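Local coordinates for protein glutamate racemase (Campylobacter jejuni, PDB 3UHF) that belongs to the Asp/Glu/hydantoin racemase family and folds into two alpha/beta units, each built on a parallel sheet, with D-glutamic acid bound between them, at residues G35-L40 with K262-I267; G115-G120 with Q150-S155; E122-A127 with P197-L202; I138-T143 with L168-V173; D181-A186 with P208-S213. All blocks are in the same frame, centred on the assembly; numbering follows the deposited sequence.

Contact 1: residues G35-L40 with K262-I267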
# COMPACT_ATOMS: atom_id res chain seq x y z
N GLY A 35 6.50 -1.63 -5.76
CA GLY A 35 5.45 -2.37 -5.08
C GLY A 35 4.13 -1.63 -5.09
O GLY A 35 3.06 -2.24 -5.23
N GLY A 36 4.21 -0.31 -4.96
CA GLY A 36 3.03 0.55 -4.90
C GLY A 36 2.11 0.47 -6.11
O GLY A 36 0.98 0.95 -6.07
N LEU A 37 2.60 -0.15 -7.18
CA LEU A 37 1.75 -0.42 -8.33
C LEU A 37 0.51 -1.26 -7.94
O LEU A 37 -0.52 -1.19 -8.60
CB LEU A 37 2.56 -1.12 -9.44
CG LEU A 37 3.64 -0.26 -10.11
CD1 LEU A 37 4.51 -1.10 -11.07
CD2 LEU A 37 3.05 0.95 -10.84
N SER A 38 0.61 -2.04 -6.87
CA SER A 38 -0.53 -2.85 -6.45
C SER A 38 -1.68 -1.95 -5.98
O SER A 38 -2.87 -2.27 -6.18
CB SER A 38 -0.15 -3.87 -5.37
OG SER A 38 0.20 -3.22 -4.16
N VAL A 39 -1.32 -0.83 -5.38
CA VAL A 39 -2.29 0.18 -4.96
C VAL A 39 -2.77 0.97 -6.16
O VAL A 39 -3.97 1.22 -6.32
CB VAL A 39 -1.70 1.13 -3.89
CG1 VAL A 39 -2.67 2.26 -3.58
CG2 VAL A 39 -1.37 0.35 -2.62
N LEU A 40 -1.84 1.35 -7.03
CA LEU A 40 -2.21 2.06 -8.26
C LEU A 40 -3.25 1.27 -9.04
O LEU A 40 -4.23 1.84 -9.54
CB LEU A 40 -0.98 2.31 -9.13
CG LEU A 40 -1.27 3.10 -10.40
CD1 LEU A 40 -1.67 4.52 -10.04
CD2 LEU A 40 -0.08 3.10 -11.35
N LYS A 262 7.93 1.54 -15.59
CA LYS A 262 6.85 1.54 -16.56
C LYS A 262 6.58 0.14 -17.08
O LYS A 262 5.43 -0.26 -17.24
CB LYS A 262 7.16 2.49 -17.73
CG LYS A 262 7.23 3.95 -17.33
CD LYS A 262 7.67 4.82 -18.51
CE LYS A 262 7.76 6.28 -18.13
NZ LYS A 262 8.34 7.13 -19.22
N ASN A 263 7.65 -0.61 -17.35
CA ASN A 263 7.53 -1.97 -17.84
C ASN A 263 6.77 -2.86 -16.87
O ASN A 263 5.86 -3.59 -17.26
CB ASN A 263 8.90 -2.58 -18.13
CG ASN A 263 8.82 -4.03 -18.57
OD1 ASN A 263 8.44 -4.32 -19.70
ND2 ASN A 263 9.18 -4.94 -17.67
N THR A 264 7.14 -2.78 -15.60
CA THR A 264 6.47 -3.53 -14.55
C THR A 264 5.00 -3.12 -14.47
O THR A 264 4.11 -3.96 -14.32
CB THR A 264 7.14 -3.32 -13.17
OG1 THR A 264 8.51 -3.71 -13.25
CG2 THR A 264 6.44 -4.15 -12.10
N ALA A 265 4.75 -1.82 -14.59
CA ALA A 265 3.39 -1.30 -14.54
C ALA A 265 2.54 -1.83 -15.70
O ALA A 265 1.37 -2.17 -15.52
CB ALA A 265 3.39 0.22 -14.51
N LYS A 266 3.14 -1.91 -16.88
CA LYS A 266 2.39 -2.40 -18.04
C LYS A 266 1.93 -3.84 -17.80
O LYS A 266 0.80 -4.21 -18.10
CB LYS A 266 3.21 -2.27 -19.32
CG LYS A 266 3.18 -0.87 -19.90
CD LYS A 266 4.03 -0.75 -21.15
CE LYS A 266 5.52 -0.80 -20.82
NZ LYS A 266 6.37 -0.62 -22.03
N ILE A 267 2.82 -4.64 -17.23
CA ILE A 267 2.50 -6.02 -16.89
C ILE A 267 1.47 -6.12 -15.75
O ILE A 267 0.42 -6.73 -15.92
CB ILE A 267 3.77 -6.79 -16.48
CG1 ILE A 267 4.77 -6.81 -17.64
CG2 ILE A 267 3.41 -8.19 -16.02
CD1 ILE A 267 6.08 -7.49 -17.29
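T264 hydrogen-bonds through OG1 to the carbonyl oxygen of S260, one turn back in its own helix, and this leaves its methyl to meet L37. With the polar end occupied within the helix, the side chains that face L37 present mainly methyl groups to it. The two backbones come close here, with the CA atoms of L37 and A265 6.5 Å apart, consistent with the small side chain of A265, which leaves room for the leucine. L37 holds CG beside its backbone N and anti to the carbonyl carbon (chi1 -67°), which sends the fork of the side chain across the interface. Its branches divide the work. CD1 settles against the backbone, 3.6 Å from A265 N, and also touches the T264 methyl, with L37 CD1 and T264 CG2 3.8 Å apart. CD2 meets the methyl of A265, the distance from L37 CD2 to A265 CB being 3.8 Å. L37 also touches L261 and W268 of the same partner helix, and L37 and A265 both rest on F252 of strand 249-254. Near the start of its segment, G36 N makes a weak hydrogen bond to OD2 of D31, a residue of the ligand pocket. The first helix after strand 26-31 is thus packed against the helix that follows the edge strand 249-254, neighbours in one helical layer, as in layered alpha/beta folds built on a parallel sheet.

Contact 2: residues G115-G120 with Q150-S155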
# COMPACT_ATOMS: atom_id res chain seq x y z
N GLY A 115 -2.70 7.65 3.82
CA GLY A 115 -1.88 6.44 3.76
C GLY A 115 -2.82 5.25 3.63
O GLY A 115 -4.02 5.44 3.36
N VAL A 116 -2.30 4.04 3.81
CA VAL A 116 -3.09 2.83 3.61
C VAL A 116 -3.38 2.05 4.89
O VAL A 116 -4.07 1.04 4.86
CB VAL A 116 -2.42 1.88 2.58
CG1 VAL A 116 -2.50 2.48 1.17
CG2 VAL A 116 -0.96 1.60 2.98
N ILE A 117 -2.86 2.52 6.02
CA ILE A 117 -3.00 1.75 7.26
C ILE A 117 -4.40 1.88 7.87
O ILE A 117 -5.02 0.87 8.20
CB ILE A 117 -1.91 2.13 8.28
CG1 ILE A 117 -0.54 1.74 7.71
CG2 ILE A 117 -2.15 1.42 9.60
CD1 ILE A 117 0.64 2.13 8.58
N ASP A 118 -4.89 3.11 8.02
CA ASP A 118 -6.24 3.33 8.54
C ASP A 118 -7.25 2.57 7.68
O ASP A 118 -8.11 1.84 8.19
CB ASP A 118 -6.54 4.83 8.58
CG ASP A 118 -7.83 5.17 9.32
OD1 ASP A 118 -8.58 4.25 9.70
OD2 ASP A 118 -8.09 6.38 9.50
N ALA A 119 -7.12 2.72 6.36
CA ALA A 119 -7.99 2.03 5.43
C ALA A 119 -7.96 0.51 5.61
O ALA A 119 -9.01 -0.14 5.57
CB ALA A 119 -7.60 2.39 4.00
N GLY A 120 -6.77 -0.06 5.77
CA GLY A 120 -6.64 -1.49 5.94
C GLY A 120 -7.28 -1.98 7.23
O GLY A 120 -7.90 -3.04 7.28
N GLN A 150 -1.14 -2.47 15.18
CA GLN A 150 -1.46 -3.03 16.48
C GLN A 150 -2.27 -2.05 17.33
O GLN A 150 -3.30 -2.42 17.91
CB GLN A 150 -0.20 -3.44 17.25
CG GLN A 150 0.64 -4.54 16.61
CD GLN A 150 1.73 -3.98 15.71
OE1 GLN A 150 1.46 -3.15 14.85
NE2 GLN A 150 2.98 -4.41 15.92
N LYS A 151 -1.82 -0.80 17.38
CA LYS A 151 -2.48 0.22 18.19
C LYS A 151 -3.89 0.52 17.69
O LYS A 151 -4.81 0.71 18.50
CB LYS A 151 -1.65 1.51 18.24
CG LYS A 151 -0.41 1.44 19.14
CD LYS A 151 0.46 2.68 18.94
CE LYS A 151 1.34 2.97 20.16
NZ LYS A 151 2.52 2.08 20.26
N ARG A 152 -4.06 0.59 16.38
CA ARG A 152 -5.38 0.86 15.83
C ARG A 152 -6.34 -0.28 16.16
O ARG A 152 -7.44 -0.05 16.64
CB ARG A 152 -5.32 1.10 14.32
CG ARG A 152 -4.62 2.40 13.94
CD ARG A 152 -4.65 2.62 12.43
NE ARG A 152 -4.17 3.95 12.07
CZ ARG A 152 -4.94 5.04 12.06
NH1 ARG A 152 -6.21 4.95 12.40
NH2 ARG A 152 -4.42 6.21 11.72
N LEU A 153 -5.90 -1.51 15.90
CA LEU A 153 -6.74 -2.68 16.16
C LEU A 153 -7.08 -2.81 17.65
O LEU A 153 -8.24 -3.06 18.02
CB LEU A 153 -6.02 -3.93 15.66
CG LEU A 153 -6.03 -4.01 14.13
CD1 LEU A 153 -5.03 -5.04 13.62
CD2 LEU A 153 -7.43 -4.35 13.65
N LEU A 154 -6.09 -2.62 18.50
CA LEU A 154 -6.33 -2.66 19.95
C LEU A 154 -7.32 -1.59 20.39
O LEU A 154 -8.16 -1.83 21.27
CB LEU A 154 -5.02 -2.50 20.72
CG LEU A 154 -4.04 -3.68 20.64
CD1 LEU A 154 -2.75 -3.37 21.40
CD2 LEU A 154 -4.68 -4.96 21.16
N SER A 155 -7.26 -0.41 19.79
CA SER A 155 -8.15 0.68 20.18
C SER A 155 -9.59 0.37 19.78
O SER A 155 -10.52 0.99 20.28
CB SER A 155 -7.71 2.01 19.55
OG SER A 155 -8.04 2.05 18.18
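D118 and R152 face each other across a fairly wide gap, 7.7 Å between their CA atoms, where the first turn of helix 117-128 stands beside helix 148-155. The arginine spans most of the distance. Its chain is extended from CG to NE and carries the guanidinium over to the aspartate, the two side chains crossing at about a right angle. At the far end the flat groups lie one over the other: the carboxylate and guanidinium planes are only 19° apart, and D118 CB sits 3.7 Å above the guanidinium plane, over its centre. Stacking of this kind brings charge to charge without aiming any N-H at an oxygen. The salt bridge is accordingly long, 3.7 Å from D118 OD1 to R152 NH1, and probably gives a diffuse electrostatic attraction. Each residue was modelled in two conformers, so the pairing holds for the conformers described here and is doubtful beyond them. A greasier contact lies alongside, where I117 CG2 touches R152 CD at 4.0 Å. Within the second helix, S155 OG donates a 2.7 Å hydrogen bond to R152 O, three residues earlier. I117 also leans on S98 and A99 of helix 95-100, and D118 touches F234 of helix 227-238. L153, beside R152, lies on I135 and V137, so helix 148-155 covers strand 135-139 while its arginine reaches out to the neighbouring helix.

Contact 3: residues E122-A127 with P197-L202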
# COMPACT_ATOMS: atom_id res chain seq x y z
N GLU A 122 -9.83 -0.43 8.80
CA GLU A 122 -11.26 -0.31 8.54
C GLU A 122 -11.78 -1.51 7.73
O GLU A 122 -12.83 -2.07 8.05
CB GLU A 122 -11.57 0.99 7.79
CG GLU A 122 -12.99 1.02 7.21
CD GLU A 122 -13.31 2.29 6.46
OE1 GLU A 122 -12.68 3.34 6.73
OE2 GLU A 122 -14.21 2.23 5.59
N ALA A 123 -11.04 -1.90 6.69
CA ALA A 123 -11.45 -3.03 5.85
C ALA A 123 -11.49 -4.34 6.63
O ALA A 123 -12.38 -5.19 6.41
CB ALA A 123 -10.53 -3.15 4.64
N THR A 124 -10.55 -4.50 7.56
CA THR A 124 -10.49 -5.70 8.39
C THR A 124 -11.69 -5.78 9.33
O THR A 124 -12.30 -6.84 9.48
CB THR A 124 -9.18 -5.74 9.22
OG1 THR A 124 -8.05 -5.63 8.34
CG2 THR A 124 -9.05 -7.04 10.01
N ILE A 125 -12.03 -4.66 9.96
CA ILE A 125 -13.21 -4.60 10.82
C ILE A 125 -14.50 -4.90 10.03
O ILE A 125 -15.37 -5.64 10.50
CB ILE A 125 -13.30 -3.25 11.54
CG1 ILE A 125 -12.13 -3.12 12.53
CG2 ILE A 125 -14.65 -3.10 12.24
CD1 ILE A 125 -12.02 -1.75 13.18
N LYS A 126 -14.63 -4.35 8.83
CA LYS A 126 -15.79 -4.65 8.01
C LYS A 126 -15.86 -6.13 7.64
O LYS A 126 -16.95 -6.72 7.60
CB LYS A 126 -15.78 -3.84 6.72
CG LYS A 126 -16.10 -2.36 6.87
CD LYS A 126 -16.16 -1.74 5.48
CE LYS A 126 -16.28 -0.22 5.51
NZ LYS A 126 -15.92 0.33 4.17
N ALA A 127 -14.71 -6.74 7.37
CA ALA A 127 -14.66 -8.13 6.94
C ALA A 127 -14.97 -9.09 8.09
O ALA A 127 -15.62 -10.11 7.90
CB ALA A 127 -13.29 -8.45 6.35
N PRO A 197 -5.19 -17.51 10.83
CA PRO A 197 -6.00 -16.34 11.18
C PRO A 197 -7.33 -16.28 10.43
O PRO A 197 -7.49 -16.89 9.37
CB PRO A 197 -5.11 -15.18 10.76
CG PRO A 197 -4.36 -15.71 9.59
CD PRO A 197 -4.12 -17.18 9.88
N ASP A 198 -8.29 -15.55 10.98
CA ASP A 198 -9.53 -15.28 10.28
C ASP A 198 -9.34 -14.21 9.22
O ASP A 198 -10.02 -14.21 8.18
CB ASP A 198 -10.63 -14.88 11.27
CG ASP A 198 -10.95 -16.00 12.24
OD1 ASP A 198 -11.52 -17.02 11.79
OD2 ASP A 198 -10.63 -15.87 13.45
N ALA A 199 -8.41 -13.28 9.47
CA ALA A 199 -8.04 -12.28 8.48
C ALA A 199 -6.53 -12.10 8.41
O ALA A 199 -5.85 -12.06 9.43
CB ALA A 199 -8.69 -10.95 8.79
N LEU A 200 -6.01 -11.99 7.19
CA LEU A 200 -4.58 -11.72 6.99
C LEU A 200 -4.46 -10.35 6.34
O LEU A 200 -4.91 -10.15 5.21
CB LEU A 200 -3.99 -12.78 6.07
CG LEU A 200 -2.53 -12.61 5.65
CD1 LEU A 200 -1.62 -12.65 6.86
CD2 LEU A 200 -2.15 -13.69 4.65
N ILE A 201 -3.90 -9.39 7.06
CA ILE A 201 -3.73 -8.07 6.47
C ILE A 201 -2.44 -8.05 5.64
O ILE A 201 -1.34 -8.25 6.17
CB ILE A 201 -3.70 -6.94 7.51
CG1 ILE A 201 -4.95 -6.99 8.40
CG2 ILE A 201 -3.66 -5.60 6.78
CD1 ILE A 201 -5.05 -5.84 9.42
N LEU A 202 -2.59 -7.82 4.35
CA LEU A 202 -1.42 -7.73 3.47
C LEU A 202 -0.84 -6.32 3.60
O LEU A 202 -1.04 -5.46 2.73
CB LEU A 202 -1.83 -8.01 2.03
CG LEU A 202 -2.50 -9.37 1.80
CD1 LEU A 202 -2.92 -9.50 0.35
CD2 LEU A 202 -1.56 -10.51 2.18
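T124 is the centre of this contact, meeting I201 with its hydroxyl side and A199 with its methyl. A199 points its CB at helix 117-128, whereas I201, two residues on in strand 199-202, reaches it with the end of its side chain. The threonine holds OG1 anti to the carbonyl carbon (chi1 -55°), from where the oxygen can reach back to the carbonyl of G120 in its own helix. That hydrogen bond satisfies the buried hydroxyl, yet the same oxygen presses closely on the isoleucine: T124 OG1 is 3.2 Å from I201 CD1 and 3.4 Å from I201 CG1, a tight fit for an oxygen and saturated carbons. The two side chains cross at about a right angle, so the end of the isoleucine lies across the threonine. On the other branch the contact is easier, methyl against methyl, with T124 CG2 and A199 CB 4.1 Å apart. The helix is not confined to one strand, since T124 also touches I135 of strand 135-139 and I225 of strand 223-226, which flank strand 199-202. On the sheet's opposite face, L200 points away from T124 and packs on L214 and F218 of helix 211-218.

Contact 4: residues I138-T143 with L168-V173. With DGL (D-glutamic acid), chain C.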
# COMPACT_ATOMS: atom_id res chain seq x y z
N ILE A 138 0.91 -8.99 8.41
CA ILE A 138 2.28 -9.22 7.91
C ILE A 138 2.75 -7.99 7.16
O ILE A 138 1.97 -7.37 6.44
CB ILE A 138 2.39 -10.50 7.04
CG1 ILE A 138 1.41 -10.43 5.84
CG2 ILE A 138 2.16 -11.73 7.91
CD1 ILE A 138 1.64 -11.54 4.78
N ALA A 139 4.03 -7.63 7.33
CA ALA A 139 4.50 -6.36 6.83
C ALA A 139 6.02 -6.32 6.91
O ALA A 139 6.63 -7.29 7.33
CB ALA A 139 3.91 -5.20 7.66
N THR A 140 6.60 -5.19 6.54
CA THR A 140 8.05 -5.02 6.71
C THR A 140 8.39 -4.90 8.19
O THR A 140 7.51 -4.68 9.01
CB THR A 140 8.56 -3.73 6.02
OG1 THR A 140 7.95 -2.59 6.64
CG2 THR A 140 8.24 -3.74 4.52
N LYS A 141 9.67 -5.03 8.53
CA LYS A 141 10.12 -4.83 9.91
C LYS A 141 9.75 -3.45 10.43
O LYS A 141 9.30 -3.30 11.57
CB LYS A 141 11.63 -5.04 10.03
CG LYS A 141 12.06 -6.49 10.03
CD LYS A 141 13.52 -6.66 10.44
CE LYS A 141 13.93 -8.13 10.47
NZ LYS A 141 15.38 -8.33 10.80
N ALA A 142 9.97 -2.42 9.62
CA ALA A 142 9.70 -1.05 10.07
C ALA A 142 8.20 -0.85 10.36
O ALA A 142 7.83 -0.23 11.35
CB ALA A 142 10.20 -0.04 9.06
N THR A 143 7.36 -1.39 9.49
CA THR A 143 5.91 -1.26 9.70
C THR A 143 5.47 -1.94 10.99
O THR A 143 4.73 -1.34 11.79
CB THR A 143 5.12 -1.79 8.49
OG1 THR A 143 5.44 -1.01 7.34
CG2 THR A 143 3.57 -1.73 8.75
N LEU A 168 11.45 -10.93 3.85
CA LEU A 168 12.00 -11.51 2.63
C LEU A 168 10.98 -11.53 1.50
O LEU A 168 11.34 -11.65 0.34
CB LEU A 168 12.52 -12.92 2.87
CG LEU A 168 14.04 -13.08 2.92
CD1 LEU A 168 14.68 -12.49 1.67
CD2 LEU A 168 14.61 -12.41 4.14
N PHE A 169 9.69 -11.43 1.84
CA PHE A 169 8.67 -11.43 0.81
C PHE A 169 8.89 -10.29 -0.19
O PHE A 169 8.60 -10.43 -1.37
CB PHE A 169 7.26 -11.30 1.40
CG PHE A 169 6.75 -12.54 2.10
CD1 PHE A 169 5.56 -12.48 2.84
CD2 PHE A 169 7.40 -13.75 2.00
CE1 PHE A 169 5.07 -13.61 3.48
CE2 PHE A 169 6.91 -14.90 2.63
CZ PHE A 169 5.73 -14.81 3.38
N VAL A 170 9.41 -9.15 0.29
CA VAL A 170 9.61 -8.00 -0.59
C VAL A 170 10.60 -8.31 -1.72
O VAL A 170 10.24 -8.21 -2.90
CB VAL A 170 10.03 -6.71 0.20
CG1 VAL A 170 10.58 -5.65 -0.76
CG2 VAL A 170 8.85 -6.17 1.03
N PRO A 171 11.85 -8.70 -1.39
CA PRO A 171 12.75 -9.00 -2.51
C PRO A 171 12.35 -10.23 -3.33
O PRO A 171 12.69 -10.29 -4.51
CB PRO A 171 14.12 -9.21 -1.83
CG PRO A 171 13.81 -9.52 -0.41
CD PRO A 171 12.56 -8.72 -0.10
N MET A 172 11.68 -11.21 -2.72
CA MET A 172 11.19 -12.36 -3.49
C MET A 172 10.21 -11.92 -4.57
O MET A 172 10.32 -12.35 -5.72
CB MET A 172 10.58 -13.42 -2.58
CG MET A 172 11.64 -14.11 -1.73
SD MET A 172 10.98 -15.26 -0.52
CE MET A 172 10.82 -16.73 -1.54
N VAL A 173 9.28 -11.04 -4.21
CA VAL A 173 8.34 -10.50 -5.18
C VAL A 173 9.06 -9.76 -6.28
O VAL A 173 8.73 -9.89 -7.45
CB VAL A 173 7.29 -9.58 -4.50
CG1 VAL A 173 6.58 -8.71 -5.53
CG2 VAL A 173 6.28 -10.42 -3.73
N DGL C . 6.55 -0.24 -0.10
CA DGL C . 6.97 -0.95 1.11
C DGL C . 5.77 -1.23 2.00
O DGL C . 4.62 -1.23 1.53
CB DGL C . 7.66 -2.27 0.76
CG DGL C . 9.02 -2.09 0.10
CD DGL C . 9.97 -1.32 1.00
OE1 DGL C . 10.20 -0.12 0.74
OE2 DGL C . 10.44 -1.91 2.00
OXT DGL C . 5.94 -1.51 3.18
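I138 and F169 meet with the methyl end of one directed at the rim of the other: I138 CD1 lies near the plane of the phenyl ring, 4.2 Å from F169 CE1. The isoleucine thus uses the rim; the ring is also in edge-to-face pairs with Y190 and F207. A second pair, T140 and V170, approaches methyl to methyl, with T140 CG2 4.3 Å from V170 CG2. The threonine's chi1 of 63° places OG1 between the backbone N and the carbonyl carbon, and swings CG2 to the side where the valine and the ligand lie. T140 is the N-cap residue of helix 141-146, directly after strand 135-139. This is the usual site architecture of a parallel alpha/beta fold, where the loops that leave the carboxyl ends of the strands and enter helices line the pocket. D-glutamic acid lies against this pair. T140 CG2 is 3.5 Å from the carboxylate oxygen OXT of D-glutamic acid, while V170 turns both branches to the aliphatic part: V170 CG1 lies 4.0 Å from the ligand's CG, and V170 CG2 lies 4.1 Å from its CB. The polar end of T140 serves the site at one remove. Its OG1 is hydrogen-bonded to T96 OG1, which also bonds to T143 OG1 and to D-glutamic acid, so the hydroxyls of T140 and T143 probably position that of T96, although T140 also touches the ligand through its methyl. V170 also touches C204 and H206, two further pocket residues, and I138 touches F207 and F191.

Contact 5: residues D181-A186 with P208-S213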
# COMPACT_ATOMS: atom_id res chain seq x y z
N ASP A 181 8.37 -24.01 -4.60
CA ASP A 181 8.98 -24.60 -3.41
C ASP A 181 9.73 -23.60 -2.53
O ASP A 181 9.70 -23.70 -1.31
CB ASP A 181 9.96 -25.71 -3.81
CG ASP A 181 9.27 -26.96 -4.36
OD1 ASP A 181 8.05 -27.08 -4.21
OD2 ASP A 181 9.98 -27.82 -4.94
N PHE A 182 10.41 -22.65 -3.16
CA PHE A 182 11.21 -21.68 -2.43
C PHE A 182 10.27 -20.76 -1.66
O PHE A 182 10.47 -20.49 -0.48
CB PHE A 182 12.11 -20.90 -3.39
CG PHE A 182 13.09 -19.96 -2.72
CD1 PHE A 182 13.43 -20.11 -1.39
CD2 PHE A 182 13.66 -18.93 -3.44
CE1 PHE A 182 14.33 -19.24 -0.78
CE2 PHE A 182 14.58 -18.05 -2.85
CZ PHE A 182 14.91 -18.21 -1.51
N LEU A 183 9.22 -20.29 -2.31
CA LEU A 183 8.25 -19.47 -1.59
C LEU A 183 7.56 -20.27 -0.47
O LEU A 183 7.30 -19.74 0.61
CB LEU A 183 7.23 -18.86 -2.55
CG LEU A 183 6.20 -17.93 -1.89
CD1 LEU A 183 6.88 -16.63 -1.44
CD2 LEU A 183 5.08 -17.64 -2.85
N GLN A 184 7.26 -21.54 -0.73
CA GLN A 184 6.66 -22.38 0.30
C GLN A 184 7.57 -22.42 1.52
O GLN A 184 7.11 -22.37 2.66
CB GLN A 184 6.42 -23.80 -0.22
CG GLN A 184 5.97 -24.79 0.86
CD GLN A 184 4.55 -24.54 1.32
OE1 GLN A 184 3.76 -23.89 0.63
NE2 GLN A 184 4.21 -25.04 2.51
N SER A 185 8.88 -22.51 1.29
CA SER A 185 9.84 -22.57 2.39
C SER A 185 9.88 -21.26 3.18
O SER A 185 10.06 -21.27 4.40
CB SER A 185 11.23 -22.92 1.86
OG SER A 185 11.24 -24.21 1.29
N ALA A 186 9.73 -20.13 2.50
CA ALA A 186 9.68 -18.84 3.17
C ALA A 186 8.43 -18.74 4.05
O ALA A 186 8.47 -18.25 5.18
CB ALA A 186 9.67 -17.72 2.16
N PRO A 208 0.21 -8.33 -2.29
CA PRO A 208 -0.84 -8.89 -3.15
C PRO A 208 -0.32 -9.85 -4.23
O PRO A 208 -1.06 -10.72 -4.70
CB PRO A 208 -1.47 -7.64 -3.78
CG PRO A 208 -1.38 -6.61 -2.70
CD PRO A 208 0.02 -6.88 -2.08
N LEU A 209 0.95 -9.70 -4.63
CA LEU A 209 1.52 -10.57 -5.66
C LEU A 209 1.65 -12.00 -5.14
O LEU A 209 1.78 -12.95 -5.91
CB LEU A 209 2.89 -10.04 -6.12
CG LEU A 209 2.96 -8.89 -7.13
CD1 LEU A 209 2.37 -9.30 -8.48
CD2 LEU A 209 2.27 -7.63 -6.60
N LEU A 210 1.62 -12.15 -3.81
CA LEU A 210 1.72 -13.45 -3.16
C LEU A 210 0.37 -13.92 -2.64
O LEU A 210 0.29 -14.93 -1.94
CB LEU A 210 2.67 -13.35 -1.97
CG LEU A 210 4.09 -12.87 -2.27
CD1 LEU A 210 4.94 -12.91 -1.01
CD2 LEU A 210 4.73 -13.71 -3.37
N GLY A 211 -0.69 -13.19 -2.97
CA GLY A 211 -1.98 -13.49 -2.39
C GLY A 211 -2.50 -14.88 -2.68
O GLY A 211 -3.02 -15.55 -1.78
N ARG A 212 -2.37 -15.34 -3.92
CA ARG A 212 -2.85 -16.67 -4.27
C ARG A 212 -2.10 -17.73 -3.46
O ARG A 212 -2.71 -18.66 -2.92
CB ARG A 212 -2.70 -16.94 -5.77
CG ARG A 212 -3.23 -18.29 -6.21
CD ARG A 212 -3.03 -18.52 -7.70
NE ARG A 212 -1.61 -18.58 -8.05
CZ ARG A 212 -0.93 -17.58 -8.60
NH1 ARG A 212 0.36 -17.72 -8.87
NH2 ARG A 212 -1.54 -16.43 -8.88
N SER A 213 -0.79 -17.57 -3.36
CA SER A 213 0.03 -18.50 -2.60
C SER A 213 -0.26 -18.44 -1.10
O SER A 213 -0.31 -19.48 -0.43
CB SER A 213 1.52 -18.26 -2.88
OG SER A 213 1.85 -18.74 -4.16
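L183 reaches from helix 181-191 to L210 and S213, which lie where a 3-10 turn passes into helix 211-218. In this parallel alpha/beta unit the two helices flank strand 199-202 in sequence and pack on the same face of the sheet, so the leucine fills the seam within one helical layer. The tight part is small and apolar. L183 carries CG anti to its backbone N (chi1 -177°), which projects both methyls at the partner. CD2 makes the closest approach, 3.6 Å from S213 CB, and L183 CD2 also meets L210 CD2 at 4.0 Å. The other methyl meets that atom at nearly the same distance, L183 CD1 being 4.1 Å from L210 CD2. The leucine side chains pass each other at a slant, so one methyl of L210 rests between the two of L183. Helix 169-174 closes this core: M172 lies on L183, and F169 and V173 on L210. Conditions change within one or two residues. D181, F182 and S185 are exposed on the outer side of their helix, and R212, next to S213, is exposed too, its side chain touching E179. Q184 hydrogen-bonds through NE2 to E188 OE2 in its own helix. S213 stands on the border. Its hydroxyl is hydrogen-bonded to the carbonyl oxygen of F178, while the same OG lies 3.7 Å from L183 CD2.

How the contacts relate
Contacts 1, 3, 4 and 5 are buried, and their touching side chains are mostly aliphatic; contact 2, partly exposed, is the one that adds a charge pair. Contacts 2 and 3 both use helix 117-128 and touch through L153 and I201. Contacts 3 and 4 reach neighbouring strands of one sheet, where I201 O and I138 N are probably hydrogen-bonded. Contacts 4 and 5 are joined most fully, helix 169-174 of contact 4 packing on both segments of contact 5. Contact 1 belongs to the other sheet, its centre about 24 Å from that of contact 3, but S38 touches P208 of contact 5. Contact 4 alone places side chains directly against the ligand.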